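Local coordinates for protein guanylate kinase (Stenotrophomonas maltophilia, PDB 7S5E) that catalyses phosphate transfer from ATP to GMP, giving ADP and GDP, and so probably serves to recycle GMP, at residues A[138-143]-A[180-185]. Residues are numbered along the deposited sequence; the frame is centred on the assembly and turned at random.
Sequences FILPPS and DYVIVN. With ADP (adenosine-5'-diphosphate), chain J.
Asn185 N gives a 2.8 Å hydrogen bond to Leu140 O, nearly straight at 174°. The Asn185 side chain then runs on to the adenine of ADP. Asn185 CB lies 3.8 Å from Leu140 O and 3.9 Å from Ile139 CG2. CG stands anti to the backbone N (chi1 175°), which sends the amide on to the purine. There Asn185 OD1 accepts from ADP N6 at 2.6 Å, and Asn185 ND2 donates to ADP N7 at 2.8 Å. This pairing reads the amino group and N7 together, as suits an adenine. ND2 also bonds Ala33 O, which helps fix which way round the amide lies. Strands 135-140 and 181-184 are neighbours in the parallel sheet of the P-loop kinase core, and 181-184 is its outermost strand within the chain. Phe138 N, Phe138 O and Leu140 N bond Tyr181 O, Ile183 N and Ile183 O in turn. On the face that bears Phe138, Leu140, Val182 and Val184, Leu140 CD1 meets Val182 CG1 at 3.7 Å. Leu140 CD2 sits at the edge of the Phe138 ring. Leu220 of the second subunit packs on Leu140. Past strand 135-140, Pro142 CA rests 3.8 Å from Val184 CG1, and Arg150, an ADP-binding residue, bonds Asn185 O.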
loop_
_atom_site.group_PDB
_atom_site.type_symbol
_atom_site.label_atom_id
_atom_site.label_comp_id
_atom_site.label_asym_id
_atom_site.label_seq_id
_atom_site.Cartn_x
_atom_site.Cartn_y
_atom_site.Cartn_z
ATOM N N PHE A 138 -7.573 3.073 8.415
ATOM C CA PHE A 138 -8.590 2.886 9.444
ATOM C C PHE A 138 -8.422 1.510 10.075
ATOM O O PHE A 138 -8.227 0.515 9.366
ATOM C CB PHE A 138 -10.004 3.030 8.870
ATOM C CG PHE A 138 -11.050 3.357 9.906
ATOM C CD1 PHE A 138 -11.215 4.657 10.358
ATOM C CD2 PHE A 138 -11.852 2.369 10.436
ATOM C CE1 PHE A 138 -12.169 4.960 11.303
ATOM C CE2 PHE A 138 -12.805 2.671 11.380
ATOM C CZ PHE A 138 -12.963 3.970 11.813
ATOM N N ILE A 139 -8.471 1.451 11.405
ATOM C CA ILE A 139 -8.321 0.195 12.130
ATOM C C ILE A 139 -9.671 -0.199 12.704
ATOM O O ILE A 139 -10.331 0.605 13.377
ATOM C CB ILE A 139 -7.252 0.280 13.233
ATOM C CG1 ILE A 139 -5.910 0.717 12.633
ATOM C CG2 ILE A 139 -7.102 -1.073 13.895
ATOM C CD1 ILE A 139 -4.762 0.781 13.632
ATOM N N LEU A 140 -10.068 -1.447 12.452
ATOM C CA LEU A 140 -11.320 -2.013 12.905
ATOM C C LEU A 140 -11.072 -3.086 13.959
ATOM O O LEU A 140 -10.074 -3.814 13.892
ATOM C CB LEU A 140 -12.096 -2.660 11.753
ATOM C CG LEU A 140 -12.732 -1.785 10.682
ATOM C CD1 LEU A 140 -13.321 -2.665 9.600
ATOM C CD2 LEU A 140 -13.800 -0.884 11.292
ATOM N N PRO A 141 -11.967 -3.215 14.936
ATOM C CA PRO A 141 -11.912 -4.356 15.853
ATOM C C PRO A 141 -12.382 -5.617 15.154
ATOM O O PRO A 141 -13.110 -5.539 14.157
ATOM C CB PRO A 141 -12.875 -3.946 16.976
ATOM C CG PRO A 141 -13.865 -3.044 16.295
ATOM C CD PRO A 141 -13.064 -2.286 15.265
ATOM N N PRO A 142 -11.971 -6.800 15.622
ATOM C CA PRO A 142 -12.375 -8.040 14.943
ATOM C C PRO A 142 -13.813 -8.447 15.202
ATOM O O PRO A 142 -14.282 -9.412 14.584
ATOM C CB PRO A 142 -11.400 -9.075 15.506
ATOM C CG PRO A 142 -11.047 -8.545 16.863
ATOM C CD PRO A 142 -11.053 -7.052 16.748
ATOM N N SER A 143 -14.512 -7.771 16.109
ATOM C CA SER A 143 -15.914 -8.051 16.387
ATOM C C SER A 143 -16.436 -6.933 17.260
ATOM O O SER A 143 -15.659 -6.208 17.889
ATOM C CB SER A 143 -16.120 -9.379 17.108
ATOM O OG SER A 143 -15.576 -9.285 18.410
ATOM N N ASP A 180 -7.921 5.030 2.914
ATOM C CA ASP A 180 -7.352 4.257 1.810
ATOM C C ASP A 180 -7.220 2.786 2.175
ATOM O O ASP A 180 -7.475 1.911 1.339
ATOM C CB ASP A 180 -5.989 4.812 1.390
ATOM C CG ASP A 180 -6.044 6.263 0.946
ATOM O OD1 ASP A 180 -6.882 6.598 0.083
ATOM O OD2 ASP A 180 -5.213 7.065 1.427
ATOM N N TYR A 181 -6.831 2.500 3.417
ATOM C CA TYR A 181 -6.562 1.150 3.886
ATOM C C TYR A 181 -7.410 0.855 5.113
ATOM O O TYR A 181 -7.811 1.761 5.851
ATOM C CB TYR A 181 -5.078 0.954 4.231
ATOM C CG TYR A 181 -4.169 1.249 3.061
ATOM C CD1 TYR A 181 -3.795 2.552 2.772
ATOM C CD2 TYR A 181 -3.684 0.225 2.245
ATOM C CE1 TYR A 181 -2.979 2.836 1.711
ATOM C CE2 TYR A 181 -2.859 0.501 1.171
ATOM C CZ TYR A 181 -2.511 1.816 0.912
ATOM O OH TYR A 181 -1.697 2.152 -0.140
ATOM N N VAL A 182 -7.707 -0.421 5.308
ATOM C CA VAL A 182 -8.439 -0.880 6.476
ATOM C C VAL A 182 -7.668 -2.033 7.083
ATOM O O VAL A 182 -7.274 -2.964 6.372
ATOM C CB VAL A 182 -9.879 -1.296 6.129
ATOM C CG1 VAL A 182 -10.561 -1.871 7.341
ATOM C CG2 VAL A 182 -10.657 -0.089 5.601
ATOM N N ILE A 183 -7.443 -1.970 8.390
ATOM C CA ILE A 183 -6.806 -3.050 9.128
ATOM C C ILE A 183 -7.801 -3.578 10.148
ATOM O O ILE A 183 -8.406 -2.801 10.894
ATOM C CB ILE A 183 -5.501 -2.589 9.802
ATOM C CG1 ILE A 183 -4.476 -2.176 8.745
ATOM C CG2 ILE A 183 -4.952 -3.657 10.734
ATOM C CD1 ILE A 183 -3.158 -1.692 9.326
ATOM N N VAL A 184 -8.018 -4.888 10.139
ATOM C CA VAL A 184 -8.795 -5.542 11.180
ATOM C C VAL A 184 -7.798 -6.061 12.200
ATOM O O VAL A 184 -6.984 -6.937 11.890
ATOM C CB VAL A 184 -9.683 -6.661 10.618
ATOM C CG1 VAL A 184 -10.491 -7.311 11.737
ATOM C CG2 VAL A 184 -10.608 -6.096 9.550
ATOM N N ASN A 185 -7.855 -5.516 13.416
ATOM C CA ASN A 185 -6.869 -5.823 14.453
ATOM C C ASN A 185 -7.325 -7.042 15.247
ATOM O O ASN A 185 -7.859 -6.951 16.352
ATOM C CB ASN A 185 -6.640 -4.622 15.359
ATOM C CG ASN A 185 -5.714 -4.943 16.517
ATOM O OD1 ASN A 185 -4.914 -5.878 16.444
ATOM N ND2 ASN A 185 -5.834 -4.186 17.600
HETATM P PB ADP J . -7.124 2.634 21.302
HETATM O O1B ADP J . -7.813 2.261 19.966
HETATM O O2B ADP J . -5.910 3.559 21.117
HETATM O O3B ADP J . -8.075 3.277 22.341
HETATM P PA ADP J . -5.138 1.032 22.668
HETATM O O1A ADP J . -4.102 0.754 21.641
HETATM O O2A ADP J . -4.763 2.223 23.552
HETATM O O3A ADP J . -6.555 1.326 22.004
HETATM O "O5'" ADP J . -5.528 -0.191 23.560
HETATM C "C5'" ADP J . -6.788 -0.871 23.410
HETATM C "C4'" ADP J . -6.760 -2.034 24.364
HETATM O "O4'" ADP J . -6.882 -3.271 23.626
HETATM C "C3'" ADP J . -5.456 -2.151 25.142
HETATM O "O3'" ADP J . -5.712 -2.748 26.409
HETATM C "C2'" ADP J . -4.606 -3.019 24.211
HETATM O "O2'" ADP J . -3.543 -3.676 24.889
HETATM C "C1'" ADP J . -5.664 -3.997 23.693
HETATM N N9 ADP J . -5.392 -4.563 22.374
HETATM C C8 ADP J . -4.911 -3.905 21.272
HETATM N N7 ADP J . -4.837 -4.651 20.197
HETATM C C5 ADP J . -5.297 -5.889 20.620
HETATM C C6 ADP J . -5.484 -7.114 19.952
HETATM N N6 ADP J . -5.219 -7.306 18.655
HETATM N N1 ADP J . -5.963 -8.155 20.669
HETATM C C2 ADP J . -6.233 -7.972 21.965
HETATM N N3 ADP J . -6.103 -6.865 22.700
HETATM C C4 ADP J . -5.634 -5.851 21.965
#